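Local atomic coordinates of topoisomerase I-like protein (Leishmania donovani, PDB entry 2B9S), a protein that probably relaxes supercoiled DNA by transiently nicking one strand, as the large subunit of a heterodimeric type IB topoisomerase I bound here to nicked DNA and vanadate. Residues Tyr282-Leu287 against Lys383-Tyr388; Gly304-Arg309 against Leu364-Leu369. All coordinates share one frame; numbering follows the deposited sequence.

Contact 1: Tyr282-Leu287 against Lys383-Tyr388. With VO4 (vanadate ion), chain F; nucleotides of chain C; nucleotides of chain A.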
ATOM      1  N   TYR D 282     -17.069  17.597  -4.063  1.00 32.36           N
ATOM      2  CA  TYR D 282     -16.561  18.345  -5.203  1.00 31.41           C
ATOM      3  C   TYR D 282     -15.053  18.136  -5.434  1.00 33.20           C
ATOM      4  O   TYR D 282     -14.616  17.955  -6.584  1.00 31.86           O
ATOM      5  CB  TYR D 282     -16.862  19.832  -5.010  1.00 33.05           C
ATOM      6  CG  TYR D 282     -16.216  20.748  -6.027  1.00 33.40           C
ATOM      7  CD1 TYR D 282     -16.782  20.934  -7.295  1.00 32.67           C
ATOM      8  CD2 TYR D 282     -15.049  21.448  -5.715  1.00 33.25           C
ATOM      9  CE1 TYR D 282     -16.193  21.780  -8.232  1.00 33.11           C
ATOM     10  CE2 TYR D 282     -14.448  22.292  -6.640  1.00 34.29           C
ATOM     11  CZ  TYR D 282     -15.029  22.462  -7.902  1.00 34.47           C
ATOM     12  OH  TYR D 282     -14.440  23.310  -8.825  1.00 35.07           O
ATOM     13  N   PHE D 283     -14.262  18.203  -4.350  1.00 32.30           N
ATOM     14  CA  PHE D 283     -12.823  17.939  -4.409  1.00 30.82           C
ATOM     15  C   PHE D 283     -12.498  16.506  -4.807  1.00 29.43           C
ATOM     16  O   PHE D 283     -11.626  16.292  -5.628  1.00 28.93           O
ATOM     17  CB  PHE D 283     -12.116  18.247  -3.082  1.00 32.47           C
ATOM     18  CG  PHE D 283     -11.958  19.713  -2.788  1.00 33.12           C
ATOM     19  CD1 PHE D 283     -12.153  20.677  -3.778  1.00 34.96           C
ATOM     20  CD2 PHE D 283     -11.579  20.129  -1.521  1.00 33.54           C
ATOM     21  CE1 PHE D 283     -12.018  22.031  -3.503  1.00 34.06           C
ATOM     22  CE2 PHE D 283     -11.417  21.475  -1.236  1.00 34.28           C
ATOM     23  CZ  PHE D 283     -11.641  22.433  -2.239  1.00 34.01           C
ATOM     24  N   ILE D 284     -13.180  15.542  -4.195  1.00 31.16           N
ATOM     25  CA  ILE D 284     -12.969  14.112  -4.455  1.00 32.92           C
ATOM     26  C   ILE D 284     -13.339  13.754  -5.905  1.00 34.93           C
ATOM     27  O   ILE D 284     -12.612  13.005  -6.582  1.00 34.86           O
ATOM     28  CB  ILE D 284     -13.756  13.237  -3.440  1.00 32.94           C
ATOM     29  CG1 ILE D 284     -13.169  13.398  -2.028  1.00 32.88           C
ATOM     30  CG2 ILE D 284     -13.794  11.779  -3.871  1.00 32.38           C
ATOM     31  CD1 ILE D 284     -14.006  12.792  -0.916  1.00 31.65           C
ATOM     32  N   ASP D 285     -14.455  14.313  -6.372  1.00 35.91           N
ATOM     33  CA  ASP D 285     -14.883  14.181  -7.761  1.00 37.16           C
ATOM     34  C   ASP D 285     -13.908  14.831  -8.749  1.00 37.90           C
ATOM     35  O   ASP D 285     -13.368  14.141  -9.621  1.00 36.79           O
ATOM     36  CB  ASP D 285     -16.294  14.757  -7.941  1.00 39.20           C
ATOM     37  CG  ASP D 285     -16.759  14.780  -9.401  1.00 40.00           C
ATOM     38  OD1 ASP D 285     -16.121  14.156 -10.276  1.00 40.20           O
ATOM     39  OD2 ASP D 285     -17.781  15.433  -9.666  1.00 40.17           O
ATOM     40  N   ARG D 286     -13.677  16.142  -8.612  1.00 37.68           N
ATOM     41  CA  ARG D 286     -12.978  16.891  -9.668  1.00 37.93           C
ATOM     42  C   ARG D 286     -11.468  16.742  -9.622  1.00 37.01           C
ATOM     43  O   ARG D 286     -10.813  16.768 -10.666  1.00 37.47           O
ATOM     44  CB  ARG D 286     -13.365  18.389  -9.685  1.00 39.14           C
ATOM     45  CG  ARG D 286     -14.853  18.724  -9.816  1.00 38.80           C
ATOM     46  CD  ARG D 286     -15.662  17.746 -10.679  1.00 42.84           C
ATOM     47  NE  ARG D 286     -15.325  17.745 -12.104  1.00 44.21           N
ATOM     48  CZ  ARG D 286     -16.196  17.941 -13.099  1.00 46.37           C
ATOM     49  NH1 ARG D 286     -17.488  18.166 -12.857  1.00 47.11           N
ATOM     50  NH2 ARG D 286     -15.771  17.909 -14.353  1.00 46.29           N
ATOM     51  N   LEU D 287     -10.930  16.576  -8.412  1.00 35.97           N
ATOM     52  CA  LEU D 287      -9.484  16.501  -8.179  1.00 34.30           C
ATOM     53  C   LEU D 287      -8.966  15.114  -7.790  1.00 33.31           C
ATOM     54  O   LEU D 287      -7.757  14.944  -7.611  1.00 34.47           O
ATOM     55  CB  LEU D 287      -9.064  17.502  -7.085  1.00 34.33           C
ATOM     56  CG  LEU D 287      -9.265  19.002  -7.280  1.00 32.66           C
ATOM     57  CD1 LEU D 287      -8.700  19.707  -6.088  1.00 32.07           C
ATOM     58  CD2 LEU D 287      -8.588  19.467  -8.566  1.00 32.16           C
ATOM     59  N   LYS D 383     -13.272   6.194  -2.668  1.00 24.37           N
ATOM     60  CA  LYS D 383     -12.101   5.669  -3.382  1.00 22.70           C
ATOM     61  C   LYS D 383     -12.486   5.356  -4.814  1.00 24.53           C
ATOM     62  O   LYS D 383     -11.646   5.386  -5.713  1.00 24.06           O
ATOM     63  CB  LYS D 383     -11.465   4.459  -2.673  1.00 20.81           C
ATOM     64  CG  LYS D 383     -12.225   3.122  -2.817  1.00 23.17           C
ATOM     65  CD  LYS D 383     -11.525   1.970  -2.075  1.00 23.03           C
ATOM     66  CE  LYS D 383     -10.376   1.373  -2.897  1.00 24.14           C
ATOM     67  NZ  LYS D 383     -10.843   0.636  -4.144  1.00 24.70           N
ATOM     68  N   VAL D 384     -13.778   5.091  -5.013  1.00 27.74           N
ATOM     69  CA  VAL D 384     -14.342   4.733  -6.324  1.00 28.72           C
ATOM     70  C   VAL D 384     -14.210   5.877  -7.344  1.00 28.73           C
ATOM     71  O   VAL D 384     -14.004   5.620  -8.539  1.00 30.59           O
ATOM     72  CB  VAL D 384     -15.838   4.235  -6.200  1.00 28.99           C
ATOM     73  CG1 VAL D 384     -16.407   3.827  -7.565  1.00 29.15           C
ATOM     74  CG2 VAL D 384     -15.943   3.076  -5.234  1.00 26.92           C
ATOM     75  N   PHE D 385     -14.315   7.127  -6.877  1.00 28.87           N
ATOM     76  CA  PHE D 385     -14.129   8.303  -7.744  1.00 28.70           C
ATOM     77  C   PHE D 385     -12.726   8.380  -8.302  1.00 29.90           C
ATOM     78  O   PHE D 385     -12.468   8.986  -9.357  1.00 30.51           O
ATOM     79  CB  PHE D 385     -14.423   9.593  -6.980  1.00 29.78           C
ATOM     80  CG  PHE D 385     -15.885   9.915  -6.868  1.00 28.56           C
ATOM     81  CD1 PHE D 385     -16.637   9.415  -5.812  1.00 28.45           C
ATOM     82  CD2 PHE D 385     -16.508  10.720  -7.832  1.00 28.50           C
ATOM     83  CE1 PHE D 385     -18.002   9.721  -5.700  1.00 30.10           C
ATOM     84  CE2 PHE D 385     -17.867  11.033  -7.741  1.00 29.36           C
ATOM     85  CZ  PHE D 385     -18.622  10.532  -6.681  1.00 29.17           C
ATOM     86  N   ARG D 386     -11.806   7.773  -7.578  1.00 29.42           N
ATOM     87  CA  ARG D 386     -10.407   7.831  -7.937  1.00 30.98           C
ATOM     88  C   ARG D 386     -10.132   6.822  -9.070  1.00 30.76           C
ATOM     89  O   ARG D 386      -9.435   7.139 -10.044  1.00 29.16           O
ATOM     90  CB  ARG D 386      -9.574   7.559  -6.680  1.00 29.76           C
ATOM     91  CG  ARG D 386      -8.270   8.239  -6.650  1.00 29.87           C
ATOM     92  CD  ARG D 386      -7.582   8.009  -5.286  1.00 29.57           C
ATOM     93  NE  ARG D 386      -6.143   7.930  -5.474  1.00 25.24           N
ATOM     94  CZ  ARG D 386      -5.345   8.976  -5.609  1.00 25.51           C
ATOM     95  NH1 ARG D 386      -5.834  10.213  -5.558  1.00 25.74           N
ATOM     96  NH2 ARG D 386      -4.046   8.789  -5.757  1.00 25.04           N
ATOM     97  N   THR D 387     -10.685   5.616  -8.912  1.00 30.51           N
ATOM     98  CA  THR D 387     -10.732   4.588  -9.960  1.00 33.02           C
ATOM     99  C   THR D 387     -11.469   5.095 -11.205  1.00 33.94           C
ATOM    100  O   THR D 387     -11.008   4.890 -12.335  1.00 34.43           O
ATOM    101  CB  THR D 387     -11.466   3.308  -9.464  1.00 31.93           C
ATOM    102  OG1 THR D 387     -10.909   2.886  -8.219  1.00 30.95           O
ATOM    103  CG2 THR D 387     -11.348   2.173 -10.477  1.00 29.34           C
ATOM    104  N   TYR D 388     -12.623   5.722 -10.979  1.00 34.64           N
ATOM    105  CA  TYR D 388     -13.416   6.342 -12.035  1.00 35.80           C
ATOM    106  C   TYR D 388     -12.628   7.419 -12.789  1.00 35.50           C
ATOM    107  O   TYR D 388     -12.596   7.427 -14.022  1.00 35.80           O
ATOM    108  CB  TYR D 388     -14.718   6.924 -11.463  1.00 38.37           C
ATOM    109  CG  TYR D 388     -15.379   7.931 -12.382  1.00 39.43           C
ATOM    110  CD1 TYR D 388     -16.165   7.512 -13.466  1.00 39.56           C
ATOM    111  CD2 TYR D 388     -15.192   9.300 -12.186  1.00 38.79           C
ATOM    112  CE1 TYR D 388     -16.742   8.432 -14.328  1.00 39.77           C
ATOM    113  CE2 TYR D 388     -15.769  10.230 -13.030  1.00 39.37           C
ATOM    114  CZ  TYR D 388     -16.546   9.798 -14.099  1.00 40.70           C
ATOM    115  OH  TYR D 388     -17.126  10.734 -14.936  1.00 40.46           O
TER
HETATM  116  V   VO4 F 301      -3.649   5.050  -4.248  1.00 20.93           V
HETATM  117  O1  VO4 F 301      -2.998   6.214  -5.364  1.00 22.83           O
HETATM  118  O2  VO4 F 301      -4.779   5.503  -2.972  1.00 19.44           O
ATOM    119  P    DC C  17     -13.107   4.952   1.094  1.00 20.09           P
ATOM    120  OP1  DC C  17     -13.641   4.833  -0.285  1.00 25.08           O
ATOM    121  OP2  DC C  17     -13.324   6.192   1.833  1.00 21.69           O
ATOM    122  O5'  DC C  17     -13.759   3.767   1.905  1.00 21.45           O
ATOM    123  C5'  DC C  17     -13.803   2.432   1.433  1.00 22.53           C
ATOM    124  C4'  DC C  17     -14.313   1.615   2.597  1.00 22.93           C
ATOM    125  O4'  DC C  17     -13.254   1.473   3.576  1.00 23.26           O
ATOM    126  C3'  DC C  17     -15.486   2.236   3.362  1.00 24.34           C
ATOM    127  O3'  DC C  17     -16.439   1.215   3.538  1.00 28.88           O
ATOM    128  C2'  DC C  17     -14.908   2.576   4.726  1.00 22.96           C
ATOM    129  C1'  DC C  17     -13.862   1.469   4.867  1.00 20.87           C
ATOM    130  N1   DC C  17     -12.830   1.704   5.932  1.00 19.53           N
ATOM    131  C2   DC C  17     -12.316   0.609   6.627  1.00 21.20           C
ATOM    132  O2   DC C  17     -12.739  -0.539   6.341  1.00 22.60           O
ATOM    133  N3   DC C  17     -11.377   0.826   7.594  1.00 18.37           N
ATOM    134  C4   DC C  17     -10.965   2.069   7.875  1.00 17.82           C
ATOM    135  N4   DC C  17     -10.066   2.196   8.853  1.00 18.33           N
ATOM    136  C5   DC C  17     -11.472   3.214   7.195  1.00 17.91           C
ATOM    137  C6   DC C  17     -12.386   2.988   6.232  1.00 20.54           C
TER
ATOM    138  P    DT A  10      -7.455  -0.576  -5.108  1.00 24.45           P
ATOM    139  OP1  DT A  10      -8.371   0.451  -5.595  1.00 21.37           O
ATOM    140  OP2  DT A  10      -6.881  -1.638  -5.978  1.00 25.80           O
ATOM    141  O5'  DT A  10      -6.185   0.168  -4.484  1.00 24.12           O
ATOM    142  C5'  DT A  10      -6.279   1.476  -3.885  1.00 21.60           C
ATOM    143  C4'  DT A  10      -4.909   1.949  -3.463  1.00 22.46           C
ATOM    144  O4'  DT A  10      -4.280   1.016  -2.554  1.00 25.17           O
ATOM    145  C3'  DT A  10      -3.885   2.087  -4.592  1.00 23.88           C
ATOM    146  O3'  DT A  10      -3.266   3.327  -4.435  1.00 24.53           O
ATOM    147  C2'  DT A  10      -2.848   0.990  -4.386  1.00 23.12           C
ATOM    148  C1'  DT A  10      -2.885   0.933  -2.873  1.00 21.84           C
ATOM    149  N1   DT A  10      -2.364  -0.300  -2.243  1.00 22.04           N
ATOM    150  C2   DT A  10      -1.464  -0.170  -1.197  1.00 20.27           C
ATOM    151  O2   DT A  10      -1.051   0.898  -0.794  1.00 21.13           O
ATOM    152  N3   DT A  10      -1.052  -1.354  -0.642  1.00 19.38           N
ATOM    153  C4   DT A  10      -1.442  -2.637  -1.021  1.00 19.37           C
ATOM    154  O4   DT A  10      -1.003  -3.628  -0.430  1.00 20.95           O
ATOM    155  C5   DT A  10      -2.367  -2.710  -2.127  1.00 19.37           C
ATOM    156  C7   DT A  10      -2.767  -4.042  -2.723  1.00 20.13           C
ATOM    157  C6   DT A  10      -2.799  -1.551  -2.674  1.00 20.34           C
TER
HETATM  158  O   HOH W   1      -5.286  13.403  -6.712  1.00 23.83           O

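Contact 2: Gly304-Arg309 against Leu364-Leu369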
ATOM      1  N   GLY D 304      -5.819  13.868   3.747  1.00 22.53           N
ATOM      2  CA  GLY D 304      -6.552  13.791   2.489  1.00 24.38           C
ATOM      3  C   GLY D 304      -7.707  14.760   2.625  1.00 26.96           C
ATOM      4  O   GLY D 304      -7.675  15.662   3.458  1.00 26.94           O
ATOM      5  N   CYS D 305      -8.749  14.555   1.837  1.00 29.34           N
ATOM      6  CA  CYS D 305      -9.812  15.546   1.718  1.00 30.96           C
ATOM      7  C   CYS D 305     -10.413  16.025   3.065  1.00 29.82           C
ATOM      8  O   CYS D 305     -10.281  17.192   3.419  1.00 28.79           O
ATOM      9  CB  CYS D 305     -10.893  15.034   0.765  1.00 32.38           C
ATOM     10  SG  CYS D 305     -12.087  16.296   0.430  1.00 33.80           S
ATOM     11  N   CYS D 306     -11.035  15.111   3.808  1.00 28.64           N
ATOM     12  CA  CYS D 306     -11.752  15.431   5.034  1.00 28.65           C
ATOM     13  C   CYS D 306     -10.858  15.961   6.160  1.00 28.33           C
ATOM     14  O   CYS D 306     -11.368  16.550   7.124  1.00 29.70           O
ATOM     15  CB  CYS D 306     -12.568  14.223   5.523  1.00 28.25           C
ATOM     16  SG  CYS D 306     -13.870  13.624   4.365  1.00 30.89           S
ATOM     17  N   SER D 307      -9.542  15.776   6.039  1.00 27.39           N
ATOM     18  CA  SER D 307      -8.605  16.235   7.076  1.00 25.99           C
ATOM     19  C   SER D 307      -7.725  17.452   6.674  1.00 25.63           C
ATOM     20  O   SER D 307      -6.793  17.832   7.397  1.00 24.65           O
ATOM     21  CB  SER D 307      -7.765  15.055   7.599  1.00 23.76           C
ATOM     22  OG  SER D 307      -7.034  14.446   6.560  1.00 24.63           O
ATOM     23  N   LEU D 308      -8.013  18.067   5.527  1.00 26.49           N
ATOM     24  CA  LEU D 308      -7.291  19.289   5.140  1.00 26.54           C
ATOM     25  C   LEU D 308      -7.447  20.365   6.216  1.00 26.04           C
ATOM     26  O   LEU D 308      -8.509  20.532   6.787  1.00 24.33           O
ATOM     27  CB  LEU D 308      -7.745  19.828   3.785  1.00 25.73           C
ATOM     28  CG  LEU D 308      -7.533  18.939   2.557  1.00 27.19           C
ATOM     29  CD1 LEU D 308      -8.438  19.406   1.412  1.00 25.41           C
ATOM     30  CD2 LEU D 308      -6.041  18.854   2.135  1.00 24.65           C
ATOM     31  N   ARG D 309      -6.351  21.064   6.492  1.00 26.67           N
ATOM     32  CA  ARG D 309      -6.321  22.128   7.488  1.00 26.60           C
ATOM     33  C   ARG D 309      -6.161  23.474   6.764  1.00 26.68           C
ATOM     34  O   ARG D 309      -5.777  23.523   5.584  1.00 24.36           O
ATOM     35  CB  ARG D 309      -5.180  21.901   8.490  1.00 25.07           C
ATOM     36  CG  ARG D 309      -5.304  20.600   9.316  1.00 27.20           C
ATOM     37  CD  ARG D 309      -4.267  20.526  10.417  1.00 26.05           C
ATOM     38  NE  ARG D 309      -2.926  20.302   9.888  1.00 28.56           N
ATOM     39  CZ  ARG D 309      -2.345  19.104   9.749  1.00 28.38           C
ATOM     40  NH1 ARG D 309      -2.987  17.992  10.091  1.00 28.37           N
ATOM     41  NH2 ARG D 309      -1.122  19.021   9.245  1.00 27.93           N
ATOM     42  N   LEU D 364     -17.301  17.614   9.116  1.00 29.71           N
ATOM     43  CA  LEU D 364     -17.394  16.481   8.172  1.00 31.27           C
ATOM     44  C   LEU D 364     -16.339  15.376   8.427  1.00 31.33           C
ATOM     45  O   LEU D 364     -15.135  15.650   8.430  1.00 33.41           O
ATOM     46  CB  LEU D 364     -17.231  16.984   6.720  1.00 30.43           C
ATOM     47  CG  LEU D 364     -17.167  15.917   5.608  1.00 30.87           C
ATOM     48  CD1 LEU D 364     -18.543  15.258   5.342  1.00 29.30           C
ATOM     49  CD2 LEU D 364     -16.593  16.486   4.338  1.00 30.95           C
ATOM     50  N   ASN D 365     -16.780  14.137   8.607  1.00 30.05           N
ATOM     51  CA  ASN D 365     -15.840  13.002   8.633  1.00 31.28           C
ATOM     52  C   ASN D 365     -16.087  12.003   7.484  1.00 27.70           C
ATOM     53  O   ASN D 365     -17.121  12.078   6.836  1.00 27.58           O
ATOM     54  CB  ASN D 365     -15.792  12.319  10.026  1.00 32.56           C
ATOM     55  CG  ASN D 365     -17.069  11.594  10.371  1.00 34.96           C
ATOM     56  OD1 ASN D 365     -17.633  10.859   9.545  1.00 36.15           O
ATOM     57  ND2 ASN D 365     -17.537  11.784  11.603  1.00 33.91           N
ATOM     58  N   PRO D 366     -15.114  11.109   7.191  1.00 27.12           N
ATOM     59  CA  PRO D 366     -15.283  10.161   6.071  1.00 25.55           C
ATOM     60  C   PRO D 366     -16.526   9.265   6.157  1.00 26.10           C
ATOM     61  O   PRO D 366     -17.138   8.977   5.138  1.00 25.55           O
ATOM     62  CB  PRO D 366     -13.983   9.346   6.119  1.00 25.19           C
ATOM     63  CG  PRO D 366     -12.973  10.322   6.711  1.00 24.12           C
ATOM     64  CD  PRO D 366     -13.776  10.957   7.810  1.00 26.00           C
ATOM     65  N   THR D 367     -16.895   8.852   7.366  1.00 27.10           N
ATOM     66  CA  THR D 367     -18.107   8.058   7.616  1.00 30.96           C
ATOM     67  C   THR D 367     -19.393   8.728   7.101  1.00 30.39           C
ATOM     68  O   THR D 367     -20.224   8.084   6.473  1.00 29.39           O
ATOM     69  CB  THR D 367     -18.227   7.737   9.122  1.00 31.24           C
ATOM     70  OG1 THR D 367     -17.374   6.636   9.423  1.00 35.55           O
ATOM     71  CG2 THR D 367     -19.633   7.363   9.509  1.00 34.97           C
ATOM     72  N   GLN D 368     -19.543  10.017   7.390  1.00 31.93           N
ATOM     73  CA  GLN D 368     -20.713  10.786   6.964  1.00 31.90           C
ATOM     74  C   GLN D 368     -20.730  10.928   5.459  1.00 32.44           C
ATOM     75  O   GLN D 368     -21.771  10.767   4.836  1.00 33.47           O
ATOM     76  CB  GLN D 368     -20.707  12.164   7.604  1.00 31.39           C
ATOM     77  CG  GLN D 368     -20.671  12.131   9.125  1.00 30.49           C
ATOM     78  CD  GLN D 368     -20.566  13.516   9.704  1.00 31.10           C
ATOM     79  OE1 GLN D 368     -19.597  14.232   9.468  1.00 30.75           O
ATOM     80  NE2 GLN D 368     -21.569  13.905  10.460  1.00 30.25           N
ATOM     81  N   LEU D 369     -19.560  11.211   4.883  1.00 33.23           N
ATOM     82  CA  LEU D 369     -19.417  11.318   3.440  1.00 32.58           C
ATOM     83  C   LEU D 369     -19.740  10.005   2.705  1.00 32.83           C
ATOM     84  O   LEU D 369     -20.476  10.015   1.716  1.00 34.31           O
ATOM     85  CB  LEU D 369     -18.029  11.845   3.078  1.00 32.95           C
ATOM     86  CG  LEU D 369     -17.866  12.307   1.628  1.00 33.02           C
ATOM     87  CD1 LEU D 369     -17.269  13.697   1.579  1.00 33.82           C
ATOM     88  CD2 LEU D 369     -17.018  11.343   0.870  1.00 32.85           C
TER

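Contact 1: Tyr282-Leu287 against Lys383-Tyr388
F385 drives its side chain against one turn of helix 272-287, lodging between I284 and D285, and this is where the two segments pack tightly. The branch methyl CG2 of I284 lies 3.9 Å from F385 CB, the two side chains crossing at roughly a right angle. F385 CD2 comes within 3.8 Å of D285 CA, while D285 CB meets the same side of the ring obliquely, 4.0 Å from CE2. With CG anti to its carbonyl carbon (chi1 -81°), the ring reaches the backbone of the other helix. No direct hydrogen bond joins the segments; the D285 carboxylate turns instead to R260, in a salt bridge, and to the hydroxyl of Y263.

Beyond this apolar wedge the contact opens out, bridged by a single water and without direct packing. The water gives a hydrogen bond to L287 O at 3.0 Å and takes only a weak one from R386 NH1, so the polar link there is indirect.

NH2 and NE of R386 are engaged at the vanadate site. NH2 donates to vanadate O1 at 2.8 Å, nearly straight at 167°, with that oxygen in the plane of the guanidinium at its edge. The same NH2 also bonds C427 O, and NE bonds the hydroxyl of Y22 of the partner subunit, which together should fix the rotation of the group. K383 holds both DNA strands: its backbone N donates to DC17 OP1 of chain C at 2.8 Å, and NZ reaches DT10 OP1 of chain A at 2.9 Å. A guanidinium presented edge-on to the vanadate would be expected to stabilise negative charge on this mimic of the phosphoryl-transfer transition state.

Contact 2: Gly304-Arg309 against Leu364-Leu369
C306 takes part in every close contact between the segments, its thiol pointing into the corner where the chain enters helix 366-373. SG rests 4.0 Å from L364 CD2, and it lies equally near P366 N. CB meets the proline ring at CG, 4.1 Å away, and a longer approach of 4.4 Å links SG to L369 CD1. With SG anti to its own carbonyl carbon (chi1 -61°), the sulfur is carried toward these partners.

No hydrogen bond crosses between the segments; those that shape the two sides are local. N365 is the N-cap of the helix and forms a capping box with Q368: Q368 N donates to N365 OD1 at 3.0 Å, tilted 21° from the amide plane, while N365 N donates to a lone pair of Q368 OE1 at 2.9 Å, in plane. On the other side, within 304-309, the turn is closed by G304 N to S307 OG, 3.1 Å, and by the backbone bond from S307 N to G304 O.

The loop 304-309 thus backs the start of helix 366-373 ahead of strand 313-315, while L364 and L369 both lean on A280 of helix 272-287.

Contacts 1 and 2 lie about 13 Å apart, centre to centre, and touch directly through apolar side chains. I284 of contact 1 joins them: its CD1 packs 3.8 Å from L369 CD2, and its CG1 lies 4.0 Å from C305 SG. Helices 366-373 and 384-400 follow each other in the chain, and F385 also leans on L373 of the first. The two contacts stand differently to the vanadate. Contact 1 reaches it directly through R386, whereas the side chain of P366 in contact 2 stays about 13 Å away. Segment 304-309 nonetheless reaches the second shell, through the backbone bond of C305 to R290, whose NE binds the vanadate. The vanadium itself is bound to DT10 O3' of chain A at 1.8 Å.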